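Local structure of beta-lactamase (Klebsiella pneumoniae 700603, 6XJ3) at residues T25-D30 with S149-I154; R49-S54 with G194-M199; T55-H60 with R190-W195; G200-W205 with K230-V235. The protein probably hydrolyses beta-lactam antibiotics as a class D beta-lactamase and is captured here with the inhibitor avibactam covalently attached. All coordinates share one frame; numbering follows the deposited sequence.

The four contacts tie helices and active-site loops to one mixed sheet. Along the chain contact 1 crosses contacts 2 and 3, whereas contacts 2 and 3 start on consecutive segments, 49-54 and 55-60, and end on the same stretch around strand 187-195. Contact 4 opens only after these three have closed. Centre to centre, contacts 2 and 3 are about 10 Å apart and share G194 and W195; contact 4 lies about 11 Å from contact 3, on the neighbouring strand 199-208. Contact 1, about 15 Å from contact 2, joins strand 24-30 to helix 150-161 without touching the inhibitor. Contacts 2, 3 and 4 all reach the bound avibactam, so the inhibitor site is assembled from parts distant in sequence.

Contact 1 of 4, residues T25-D30 with S149-I154; sequences TIVVAD and SAQEQI
V27 has the largest share of this contact between strand 24-30 and the first turn of helix 150-161, with I154 next. V27 CB lies 4.0 Å from I154 CG1, where the two branched side chains begin to overlap. From there the branches part. CG1, anti to the backbone N (chi1 -180°), stays with the isoleucine and meets I154 CG1 at 3.8 Å. CG2, on the side of the backbone N, reaches back to the start of the helix: it is 3.9 Å from A150 CB and 3.8 Å from Q151 CG, with the glutamine chain crossing V27 at about a right angle. I154 spreads further along the strand, setting CG2 4.1 Å from A29 CB, while its CD1 rests 3.7 Å from V27 O. No hydrogen bond spans the interface. The helix start is held by a capping box instead: E152 N donates to S149 OG (3.1 Å), and S149 N returns a bond to the E152 carboxylate, which also pairs with R49. The amide of Q151 turns aside to S46. The axes of 25-30 and 150-154 approach to 8.3 Å at 27°. V27 and A29 point to this helix, whereas I26 points away, to helix 229-241; strands 39-41 and 211-220 flank the strand.

Contact 2 of 4, residues R49-S54 with G194-M199; sequences RYSPAS and GWEGRM. With NXL ((2S,5R)-1-formyl-5-[(sulfooxy)amino]piperidine-2-carboxamide), chain E.
M199, Y50 and A53 contribute the most buried surface where the loop before helix 57-67 passes the end of strand 187-195, and the same approach builds the oxyanion hole of this serine enzyme. M199 and Y50 form the apolar end. The methionine places CG between its own backbone N and carbonyl carbon (chi1 56°) and bends twice more beyond it, which curls CE back onto the tyrosine. M199 CE reaches Y50 CG at 3.7 Å and lies equally near Y50 CB. The sulfur SD sits 5.0 Å from the ring centroid and 44° off its normal, an oblique Met-aromatic contact. Beside it, S51 CB packs on E196 CG, whose carboxylate is occupied within its own loop: E196 OE1 receives R198 N and OE2 forms a salt bridge with R198 NH2.

A53 marks the other end. A53 CB lies 3.6 Å from W195 C and is also near the inhibitor carbonyl oxygen OAC. The chains close up next to it, with the CA atoms of S54 and G194 4.2 Å apart. S54 OG is bonded covalently to CAN of avibactam (1.4 Å), a carbamoyl ester, in keeping with the predicted role of S54 as the acylated serine. S54 N and W195 N both donate to OAC: the bond from S54 N is bent and weak (2.7 Å), whereas W195 N reaches OAC at 2.8 Å along a nearly straight path of 170°.

Contact 3 of 4, residues T55-H60 with R190-W195; sequences TFKIPH and RAKTGW. With NXL ((2S,5R)-1-formyl-5-[(sulfooxy)amino]piperidine-2-carboxamide), chain E.
T55 and I58 pack against strand 187-195 on the buried side of this contact, while the lysines K57 and K192 extend to the inhibitor at its other end. The tight part lies where the T55 methyl CG2 meets the strand backbone. T55 CG2 rests 3.7 Å from G194 N and only slightly further from K192 O, so the methyl packs on main-chain atoms. The hydroxyl OG1 turns elsewhere, to P52 O and Q153 NE2. One turn on, I58 CD1 touches K192 CB at 3.9 Å, the two chains sliding past each other in opposite directions. No hydrogen bond joins the segments, and the fit rests on van der Waals contacts.

Towards the avibactam the interface opens into polar ends. The bend of K192 at chi2 (76°) carries its CE to within 3.9 Å of K57 CD, and a second bend at chi4 (68°) turns NZ into the site. The two side-chain nitrogens, K57 NZ and K192 NZ, stay 4.7 Å apart and both bond S102 OG, a hydroxyl that they share. K192 NZ also donates to T193 O at 3.1 Å. The sulfate oxygen OAG of avibactam lies 3.3 Å from K192 NZ. The hydrogen bond to OAG from this segment comes from T193 OG1, at 2.9 Å.

K57, predicted to be carboxylated but plain lysine in this model, follows S54 in an SxxK motif, and K192-T193-G194 is the KTG motif on strand 187-195; with S102 they make the arrangement characteristic of serine beta-lactamases and penicillin-binding proteins.

Contact 4 of 4, residues G200-W205 with K230-V235; sequences GWWVGW and KREAIV. With NXL ((2S,5R)-1-formyl-5-[(sulfooxy)amino]piperidine-2-carboxamide), chain E.
The indole of W202 takes the E232 side chain on one face and V235 at one edge. E232 CG stands over the centre of the six-membered ring, 3.6 Å from its centroid and 7° off the normal, which makes this a CH-pi contact. Beyond CG the chain runs on extended, and the carboxylate lies stacked over the ring with its plane nearly parallel to that of the indole; E232 CD is 3.7 Å from W202 CZ2. E232 OE1 also forms a salt bridge with R236. At the rim, V235 CB approaches W202 CE3 at 3.5 Å near the ring plane, and V235 CG1, anti to the backbone N, follows along the same edge to W202 CZ3 at 3.7 Å.

The second flat group is the guanidinium of R231. At its edge, in plane, lies the sulfate oxygen OAD of avibactam, bonded by R231 NH1 at 3.0 Å with an angle of 161°. The first part of the chain, extended at chi2, lays R231 CD 3.4 Å from W201 O, and the bend at chi3 then turns the guanidinium to OAD. R231 NE donates to L228 O, a bond that helps fix the rotation of the group.

W202 points to helix 229-241, and G200 packs there with its backbone beside R231 CD, whereas W201 and V203 point to the opposite side, onto helix 150-161. The axes of 200-205 and 230-235 approach to 7.8 Å at 46°. Helix 229-241 thus lies on the W202 face of the sheet, above a strand flanked by 187-195 and 211-220.

Contact 1 of 4, residues T25-D30 with S149-I154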
# COMPACT_ATOMS: atom_id res chain seq x y z
N THR A 25 2.18 -4.07 -13.96
CA THR A 25 3.37 -4.78 -13.50
C THR A 25 3.05 -5.42 -12.16
O THR A 25 2.13 -5.01 -11.45
CB THR A 25 4.57 -3.84 -13.36
OG1 THR A 25 5.74 -4.59 -13.00
CG2 THR A 25 4.31 -2.79 -12.28
N ILE A 26 3.82 -6.45 -11.82
CA ILE A 26 3.72 -6.99 -10.48
C ILE A 26 5.09 -7.53 -10.09
O ILE A 26 5.81 -8.11 -10.91
CB ILE A 26 2.60 -8.06 -10.37
CG1 ILE A 26 2.37 -8.48 -8.92
CG2 ILE A 26 2.90 -9.26 -11.25
CD1 ILE A 26 1.22 -9.47 -8.75
N VAL A 27 5.47 -7.26 -8.84
CA VAL A 27 6.63 -7.86 -8.20
C VAL A 27 6.12 -8.76 -7.08
O VAL A 27 5.26 -8.34 -6.29
CB VAL A 27 7.59 -6.80 -7.63
CG1 VAL A 27 8.78 -7.46 -6.97
CG2 VAL A 27 8.04 -5.83 -8.72
N VAL A 28 6.64 -9.98 -7.01
CA VAL A 28 6.26 -10.94 -5.98
C VAL A 28 7.54 -11.47 -5.36
O VAL A 28 8.39 -12.02 -6.07
CB VAL A 28 5.42 -12.09 -6.56
CG1 VAL A 28 5.20 -13.18 -5.52
CG2 VAL A 28 4.09 -11.56 -7.11
N ALA A 29 7.70 -11.28 -4.05
CA ALA A 29 8.84 -11.82 -3.31
C ALA A 29 8.35 -12.93 -2.40
O ALA A 29 7.71 -12.66 -1.38
CB ALA A 29 9.55 -10.74 -2.50
N ASP A 30 8.68 -14.18 -2.75
CA ASP A 30 8.20 -15.36 -2.04
C ASP A 30 9.27 -15.81 -1.06
O ASP A 30 10.30 -16.36 -1.47
CB ASP A 30 7.88 -16.47 -3.05
CG ASP A 30 7.15 -17.64 -2.43
OD1 ASP A 30 7.17 -17.79 -1.19
OD2 ASP A 30 6.54 -18.41 -3.20
N SER A 149 8.39 3.04 -6.92
CA SER A 149 8.16 1.94 -7.84
C SER A 149 7.61 0.72 -7.10
O SER A 149 7.61 0.66 -5.87
CB SER A 149 9.45 1.58 -8.57
OG SER A 149 10.41 1.04 -7.67
N ALA A 150 7.15 -0.26 -7.87
CA ALA A 150 6.70 -1.51 -7.27
C ALA A 150 7.83 -2.20 -6.53
O ALA A 150 7.64 -2.70 -5.41
CB ALA A 150 6.13 -2.44 -8.35
N GLN A 151 9.03 -2.22 -7.13
CA GLN A 151 10.17 -2.83 -6.45
C GLN A 151 10.48 -2.10 -5.15
O GLN A 151 10.85 -2.73 -4.15
CB GLN A 151 11.39 -2.85 -7.36
CG GLN A 151 11.33 -3.97 -8.38
CD GLN A 151 12.65 -4.21 -9.07
OE1 GLN A 151 13.71 -3.84 -8.56
NE2 GLN A 151 12.60 -4.84 -10.25
N GLU A 152 10.31 -0.78 -5.15
CA GLU A 152 10.57 -0.01 -3.95
C GLU A 152 9.48 -0.22 -2.90
O GLU A 152 9.76 -0.16 -1.70
CB GLU A 152 10.73 1.47 -4.30
CG GLU A 152 12.01 1.78 -5.07
CD GLU A 152 12.13 3.26 -5.45
OE1 GLU A 152 11.10 3.91 -5.70
OE2 GLU A 152 13.28 3.75 -5.49
N GLN A 153 8.25 -0.47 -3.33
CA GLN A 153 7.21 -0.81 -2.36
C GLN A 153 7.53 -2.12 -1.65
O GLN A 153 7.41 -2.21 -0.42
CB GLN A 153 5.85 -0.88 -3.05
CG GLN A 153 5.35 0.46 -3.56
CD GLN A 153 4.23 1.04 -2.71
OE1 GLN A 153 4.15 0.79 -1.50
NE2 GLN A 153 3.33 1.79 -3.34
N ILE A 154 7.98 -3.13 -2.40
CA ILE A 154 8.34 -4.42 -1.81
C ILE A 154 9.43 -4.23 -0.76
O ILE A 154 9.34 -4.75 0.35
CB ILE A 154 8.78 -5.41 -2.90
CG1 ILE A 154 7.59 -5.81 -3.79
CG2 ILE A 154 9.44 -6.64 -2.27
CD1 ILE A 154 6.71 -6.89 -3.22

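Contact 2 of 4, residues R49-S54 with G194-M199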
# COMPACT_ATOMS: atom_id res chain seq x y z
N ARG A 49 8.64 4.72 -11.15
CA ARG A 49 8.05 5.33 -9.96
C ARG A 49 6.70 5.95 -10.31
O ARG A 49 6.56 6.62 -11.33
CB ARG A 49 8.99 6.37 -9.37
CG ARG A 49 10.19 5.74 -8.67
CD ARG A 49 11.16 6.78 -8.14
NE ARG A 49 12.15 6.19 -7.25
CZ ARG A 49 13.21 6.84 -6.78
NH1 ARG A 49 13.43 8.11 -7.11
NH2 ARG A 49 14.07 6.22 -5.97
N TYR A 50 5.70 5.69 -9.47
CA TYR A 50 4.38 6.29 -9.59
C TYR A 50 3.96 6.86 -8.25
O TYR A 50 4.50 6.49 -7.20
CB TYR A 50 3.31 5.29 -10.04
CG TYR A 50 3.49 4.65 -11.40
CD1 TYR A 50 2.94 5.22 -12.54
CD2 TYR A 50 4.17 3.44 -11.53
CE1 TYR A 50 3.08 4.63 -13.78
CE2 TYR A 50 4.32 2.84 -12.77
CZ TYR A 50 3.77 3.45 -13.88
OH TYR A 50 3.92 2.86 -15.11
N SER A 51 2.98 7.75 -8.28
CA SER A 51 2.41 8.26 -7.05
C SER A 51 1.86 7.09 -6.23
O SER A 51 1.21 6.21 -6.80
CB SER A 51 1.30 9.26 -7.35
OG SER A 51 0.67 9.68 -6.15
N PRO A 52 2.12 7.04 -4.93
CA PRO A 52 1.63 5.90 -4.13
C PRO A 52 0.15 5.96 -3.85
O PRO A 52 -0.43 4.93 -3.49
CB PRO A 52 2.45 6.00 -2.84
CG PRO A 52 2.71 7.49 -2.71
CD PRO A 52 2.93 7.98 -4.13
N ALA A 53 -0.47 7.14 -3.98
CA ALA A 53 -1.89 7.36 -3.74
C ALA A 53 -2.24 6.77 -2.37
O ALA A 53 -1.48 6.97 -1.41
CB ALA A 53 -2.70 6.81 -4.91
N SER A 54 -3.34 6.04 -2.23
CA SER A 54 -3.76 5.59 -0.91
C SER A 54 -2.89 4.48 -0.33
O SER A 54 -3.09 4.13 0.84
CB SER A 54 -5.22 5.12 -0.95
OG SER A 54 -6.11 6.20 -1.17
N GLY A 194 -4.42 1.47 -3.70
CA GLY A 194 -4.26 2.88 -4.03
C GLY A 194 -4.85 3.15 -5.40
O GLY A 194 -4.85 2.29 -6.28
N TRP A 195 -5.38 4.36 -5.57
CA TRP A 195 -5.87 4.79 -6.88
C TRP A 195 -5.52 6.26 -7.10
O TRP A 195 -6.00 7.13 -6.38
CB TRP A 195 -7.38 4.57 -7.03
CG TRP A 195 -7.84 4.83 -8.43
CD1 TRP A 195 -7.12 4.63 -9.58
CD2 TRP A 195 -9.11 5.35 -8.84
NE1 TRP A 195 -7.87 4.98 -10.67
CE2 TRP A 195 -9.10 5.43 -10.24
CE3 TRP A 195 -10.26 5.75 -8.15
CZ2 TRP A 195 -10.19 5.89 -10.98
CZ3 TRP A 195 -11.35 6.21 -8.88
CH2 TRP A 195 -11.31 6.28 -10.28
N GLU A 196 -4.69 6.51 -8.12
CA GLU A 196 -4.25 7.85 -8.47
C GLU A 196 -5.17 8.52 -9.48
O GLU A 196 -5.12 9.74 -9.64
CB GLU A 196 -2.82 7.78 -9.02
CG GLU A 196 -2.15 9.12 -9.34
CD GLU A 196 -2.28 9.52 -10.81
OE1 GLU A 196 -3.04 8.86 -11.55
OE2 GLU A 196 -1.63 10.51 -11.22
N GLY A 197 -6.03 7.76 -10.15
CA GLY A 197 -6.91 8.31 -11.16
C GLY A 197 -6.68 7.66 -12.51
O GLY A 197 -7.62 7.14 -13.13
N ARG A 198 -5.44 7.68 -12.97
CA ARG A 198 -5.07 7.05 -14.23
C ARG A 198 -4.34 5.73 -14.03
O ARG A 198 -4.20 4.97 -15.00
CB ARG A 198 -4.22 8.00 -15.07
CG ARG A 198 -4.98 9.25 -15.51
CD ARG A 198 -4.05 10.36 -16.00
NE ARG A 198 -3.03 10.67 -15.00
CZ ARG A 198 -2.31 11.80 -14.98
NH1 ARG A 198 -2.51 12.73 -15.90
NH2 ARG A 198 -1.41 11.99 -14.03
N MET A 199 -3.86 5.45 -12.82
CA MET A 199 -3.27 4.16 -12.50
C MET A 199 -3.62 3.82 -11.05
O MET A 199 -4.06 4.68 -10.29
CB MET A 199 -1.75 4.17 -12.72
CG MET A 199 -0.98 5.25 -11.96
SD MET A 199 -0.66 4.85 -10.22
CE MET A 199 0.24 3.32 -10.39
OAC NXL E . -5.82 6.00 -3.36
CAN NXL E . -6.53 6.41 -2.46
N NXL E . -7.70 7.07 -2.64
CAJ NXL E . -8.66 7.28 -1.55
CA NXL E . -8.13 7.57 -3.95
C NXL E . -8.21 9.10 -3.99
O NXL E . -7.70 9.78 -3.13
NAA NXL E . -8.94 9.74 -5.10
CB NXL E . -9.47 6.95 -4.32
CAH NXL E . -10.51 7.14 -3.23
CAO NXL E . -10.00 6.61 -1.88
NAK NXL E . -9.97 5.13 -1.79
OAL NXL E . -8.94 4.57 -2.63
SAR NXL E . -8.81 3.01 -2.59
OAD NXL E . -7.75 2.71 -3.52
OAE NXL E . -10.08 2.44 -3.00
OAG NXL E . -8.46 2.66 -1.23

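Contact 3 of 4, residues T55-H60 with R190-W195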
# COMPACT_ATOMS: atom_id res chain seq x y z
N THR A 55 -1.94 3.91 -1.09
CA THR A 55 -0.98 3.03 -0.44
C THR A 55 -0.09 3.79 0.52
O THR A 55 0.51 3.18 1.41
CB THR A 55 -0.11 2.27 -1.45
OG1 THR A 55 0.86 3.16 -2.04
CG2 THR A 55 -0.96 1.62 -2.53
N PHE A 56 0.01 5.11 0.37
CA PHE A 56 0.78 5.92 1.31
C PHE A 56 0.19 5.93 2.71
O PHE A 56 0.88 6.33 3.65
CB PHE A 56 0.91 7.36 0.78
CG PHE A 56 1.93 8.18 1.52
CD1 PHE A 56 3.28 7.91 1.41
CD2 PHE A 56 1.53 9.24 2.32
CE1 PHE A 56 4.22 8.67 2.09
CE2 PHE A 56 2.46 10.01 3.00
CZ PHE A 56 3.81 9.72 2.89
N LYS A 57 -1.05 5.47 2.90
CA LYS A 57 -1.56 5.43 4.27
C LYS A 57 -0.76 4.49 5.15
O LYS A 57 -0.79 4.64 6.38
CB LYS A 57 -3.04 5.04 4.28
CG LYS A 57 -3.99 6.14 3.81
CD LYS A 57 -5.45 5.70 3.91
CE LYS A 57 -6.41 6.77 3.41
NZ LYS A 57 -6.48 6.84 1.92
N ILE A 58 -0.03 3.53 4.57
CA ILE A 58 0.81 2.64 5.36
C ILE A 58 1.89 3.49 6.04
O ILE A 58 1.88 3.60 7.27
CB ILE A 58 1.40 1.50 4.51
CG1 ILE A 58 0.30 0.59 3.96
CG2 ILE A 58 2.39 0.68 5.33
CD1 ILE A 58 0.80 -0.40 2.93
N PRO A 59 2.81 4.14 5.31
CA PRO A 59 3.81 4.95 6.02
C PRO A 59 3.22 6.17 6.68
O PRO A 59 3.70 6.58 7.75
CB PRO A 59 4.81 5.32 4.92
CG PRO A 59 4.00 5.36 3.69
CD PRO A 59 3.01 4.23 3.85
N HIS A 60 2.16 6.76 6.10
CA HIS A 60 1.55 7.95 6.68
C HIS A 60 1.05 7.69 8.10
O HIS A 60 1.17 8.55 8.98
CB HIS A 60 0.41 8.43 5.79
CG HIS A 60 0.22 9.92 5.77
ND1 HIS A 60 0.83 10.76 6.68
CD2 HIS A 60 -0.50 10.72 4.94
CE1 HIS A 60 0.49 12.01 6.41
NE2 HIS A 60 -0.32 12.02 5.37
N ARG A 190 -2.34 -9.03 4.50
CA ARG A 190 -2.23 -7.62 4.86
C ARG A 190 -1.98 -6.82 3.59
O ARG A 190 -1.04 -7.12 2.85
CB ARG A 190 -1.09 -7.38 5.86
CG ARG A 190 -1.11 -8.25 7.13
CD ARG A 190 0.13 -8.02 8.01
NE ARG A 190 0.41 -9.15 8.92
CZ ARG A 190 -0.11 -9.28 10.14
NH1 ARG A 190 -0.94 -8.35 10.61
NH2 ARG A 190 0.19 -10.34 10.89
N ALA A 191 -2.81 -5.81 3.33
CA ALA A 191 -2.68 -5.13 2.05
C ALA A 191 -3.35 -3.76 2.10
O ALA A 191 -4.17 -3.48 2.97
CB ALA A 191 -3.29 -5.97 0.91
N LYS A 192 -3.01 -2.93 1.12
CA LYS A 192 -3.66 -1.64 0.95
C LYS A 192 -3.73 -1.30 -0.53
O LYS A 192 -2.73 -1.43 -1.25
CB LYS A 192 -2.93 -0.53 1.71
CG LYS A 192 -3.66 0.80 1.66
CD LYS A 192 -4.85 0.82 2.61
CE LYS A 192 -5.63 2.12 2.49
NZ LYS A 192 -6.31 2.22 1.17
N THR A 193 -4.90 -0.86 -0.97
CA THR A 193 -5.10 -0.40 -2.34
C THR A 193 -4.76 1.08 -2.48
O THR A 193 -4.83 1.86 -1.52
CB THR A 193 -6.56 -0.61 -2.76
OG1 THR A 193 -7.41 0.02 -1.81
CG2 THR A 193 -6.89 -2.09 -2.83
N GLY A 194 -4.42 1.47 -3.70
CA GLY A 194 -4.26 2.88 -4.03
C GLY A 194 -4.85 3.15 -5.40
O GLY A 194 -4.85 2.29 -6.28
N TRP A 195 -5.38 4.36 -5.57
CA TRP A 195 -5.87 4.79 -6.88
C TRP A 195 -5.52 6.26 -7.10
O TRP A 195 -6.00 7.13 -6.38
CB TRP A 195 -7.38 4.57 -7.03
CG TRP A 195 -7.84 4.83 -8.43
CD1 TRP A 195 -7.12 4.63 -9.58
CD2 TRP A 195 -9.11 5.35 -8.84
NE1 TRP A 195 -7.87 4.98 -10.67
CE2 TRP A 195 -9.10 5.43 -10.24
CE3 TRP A 195 -10.26 5.75 -8.15
CZ2 TRP A 195 -10.19 5.89 -10.98
CZ3 TRP A 195 -11.35 6.21 -8.88
CH2 TRP A 195 -11.31 6.28 -10.28
OAC NXL E . -5.82 6.00 -3.36
CAN NXL E . -6.53 6.41 -2.46
N NXL E . -7.70 7.07 -2.64
CAJ NXL E . -8.66 7.28 -1.55
CA NXL E . -8.13 7.57 -3.95
C NXL E . -8.21 9.10 -3.99
O NXL E . -7.70 9.78 -3.13
NAA NXL E . -8.94 9.74 -5.10
CB NXL E . -9.47 6.95 -4.32
CAH NXL E . -10.51 7.14 -3.23
CAO NXL E . -10.00 6.61 -1.88
NAK NXL E . -9.97 5.13 -1.79
OAL NXL E . -8.94 4.57 -2.63
SAR NXL E . -8.81 3.01 -2.59
OAD NXL E . -7.75 2.71 -3.52
OAE NXL E . -10.08 2.44 -3.00
OAG NXL E . -8.46 2.66 -1.23

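Contact 4 of 4, residues G200-W205 with K230-V235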
# COMPACT_ATOMS: atom_id res chain seq x y z
N GLY A 200 -3.42 2.55 -10.68
CA GLY A 200 -3.85 2.07 -9.38
C GLY A 200 -2.91 1.00 -8.86
O GLY A 200 -2.11 0.44 -9.60
N TRP A 201 -3.04 0.71 -7.55
CA TRP A 201 -2.13 -0.16 -6.82
C TRP A 201 -2.88 -1.20 -6.00
O TRP A 201 -4.02 -1.00 -5.59
CB TRP A 201 -1.28 0.60 -5.80
CG TRP A 201 -0.25 1.59 -6.24
CD1 TRP A 201 -0.42 2.94 -6.38
CD2 TRP A 201 1.14 1.33 -6.48
NE1 TRP A 201 0.77 3.53 -6.72
CE2 TRP A 201 1.74 2.57 -6.80
CE3 TRP A 201 1.92 0.18 -6.49
CZ2 TRP A 201 3.09 2.68 -7.11
CZ3 TRP A 201 3.27 0.29 -6.81
CH2 TRP A 201 3.84 1.53 -7.11
N TRP A 202 -2.17 -2.31 -5.73
CA TRP A 202 -2.44 -3.17 -4.58
C TRP A 202 -1.09 -3.69 -4.10
O TRP A 202 -0.35 -4.29 -4.89
CB TRP A 202 -3.38 -4.34 -4.90
CG TRP A 202 -4.08 -4.90 -3.66
CD1 TRP A 202 -4.45 -4.20 -2.54
CD2 TRP A 202 -4.50 -6.26 -3.42
NE1 TRP A 202 -5.08 -5.02 -1.64
CE2 TRP A 202 -5.11 -6.30 -2.14
CE3 TRP A 202 -4.41 -7.45 -4.15
CZ2 TRP A 202 -5.63 -7.47 -1.59
CZ3 TRP A 202 -4.93 -8.62 -3.60
CH2 TRP A 202 -5.53 -8.62 -2.33
N VAL A 203 -0.76 -3.41 -2.85
CA VAL A 203 0.51 -3.84 -2.28
C VAL A 203 0.24 -4.49 -0.93
O VAL A 203 -0.73 -4.16 -0.25
CB VAL A 203 1.51 -2.68 -2.12
CG1 VAL A 203 1.70 -1.94 -3.45
CG2 VAL A 203 1.05 -1.73 -1.02
N GLY A 204 1.12 -5.40 -0.55
CA GLY A 204 0.96 -6.06 0.73
C GLY A 204 1.69 -7.39 0.71
O GLY A 204 2.63 -7.58 -0.06
N TRP A 205 1.22 -8.29 1.56
CA TRP A 205 1.83 -9.61 1.63
C TRP A 205 0.87 -10.55 2.33
O TRP A 205 -0.08 -10.13 2.99
CB TRP A 205 3.18 -9.57 2.36
CG TRP A 205 3.13 -9.29 3.84
CD1 TRP A 205 2.87 -10.20 4.84
CD2 TRP A 205 3.36 -8.04 4.51
NE1 TRP A 205 2.91 -9.59 6.06
CE2 TRP A 205 3.22 -8.26 5.89
CE3 TRP A 205 3.69 -6.75 4.06
CZ2 TRP A 205 3.39 -7.25 6.83
CZ3 TRP A 205 3.86 -5.74 5.00
CH2 TRP A 205 3.70 -6.00 6.37
N LYS A 230 -9.73 -4.90 -10.84
CA LYS A 230 -8.64 -5.62 -11.49
C LYS A 230 -7.38 -5.66 -10.64
O LYS A 230 -6.58 -6.59 -10.78
CB LYS A 230 -8.34 -4.98 -12.84
CG LYS A 230 -9.56 -4.85 -13.73
CD LYS A 230 -9.19 -4.38 -15.12
CE LYS A 230 -10.41 -4.37 -16.04
NZ LYS A 230 -10.04 -3.94 -17.42
N ARG A 231 -7.20 -4.67 -9.75
CA ARG A 231 -6.03 -4.64 -8.89
C ARG A 231 -5.95 -5.89 -8.03
O ARG A 231 -4.93 -6.59 -8.03
CB ARG A 231 -6.06 -3.38 -8.01
CG ARG A 231 -6.25 -2.09 -8.80
CD ARG A 231 -6.50 -0.90 -7.88
NE ARG A 231 -7.74 -1.00 -7.11
CZ ARG A 231 -8.11 -0.10 -6.20
NH1 ARG A 231 -7.36 0.96 -5.97
NH2 ARG A 231 -9.24 -0.26 -5.51
N GLU A 232 -7.03 -6.20 -7.30
CA GLU A 232 -7.05 -7.42 -6.50
C GLU A 232 -7.19 -8.66 -7.37
O GLU A 232 -6.61 -9.70 -7.06
CB GLU A 232 -8.20 -7.38 -5.50
CG GLU A 232 -8.06 -6.33 -4.42
CD GLU A 232 -8.91 -6.63 -3.19
OE1 GLU A 232 -9.25 -7.82 -2.97
OE2 GLU A 232 -9.22 -5.68 -2.44
N ALA A 233 -7.97 -8.57 -8.45
CA ALA A 233 -8.27 -9.78 -9.22
C ALA A 233 -7.01 -10.36 -9.85
O ALA A 233 -6.82 -11.58 -9.85
CB ALA A 233 -9.32 -9.48 -10.29
N ILE A 234 -6.13 -9.50 -10.39
CA ILE A 234 -4.89 -9.99 -10.98
C ILE A 234 -3.98 -10.58 -9.92
O ILE A 234 -3.42 -11.67 -10.09
CB ILE A 234 -4.18 -8.86 -11.75
CG1 ILE A 234 -5.04 -8.37 -12.91
CG2 ILE A 234 -2.79 -9.32 -12.23
CD1 ILE A 234 -4.56 -7.08 -13.52
N VAL A 235 -3.82 -9.87 -8.79
CA VAL A 235 -2.92 -10.36 -7.74
C VAL A 235 -3.41 -11.69 -7.20
O VAL A 235 -2.62 -12.64 -7.03
CB VAL A 235 -2.78 -9.32 -6.62
CG1 VAL A 235 -2.03 -9.93 -5.44
CG2 VAL A 235 -2.04 -8.08 -7.11
OAC NXL E . -5.82 6.00 -3.36
CAN NXL E . -6.53 6.41 -2.46
N NXL E . -7.70 7.07 -2.64
CAJ NXL E . -8.66 7.28 -1.55
CA NXL E . -8.13 7.57 -3.95
C NXL E . -8.21 9.10 -3.99
O NXL E . -7.70 9.78 -3.13
NAA NXL E . -8.94 9.74 -5.10
CB NXL E . -9.47 6.95 -4.32
CAH NXL E . -10.51 7.14 -3.23
CAO NXL E . -10.00 6.61 -1.88
NAK NXL E . -9.97 5.13 -1.79
OAL NXL E . -8.94 4.57 -2.63
SAR NXL E . -8.81 3.01 -2.59
OAD NXL E . -7.75 2.71 -3.52
OAE NXL E . -10.08 2.44 -3.00
OAG NXL E . -8.46 2.66 -1.23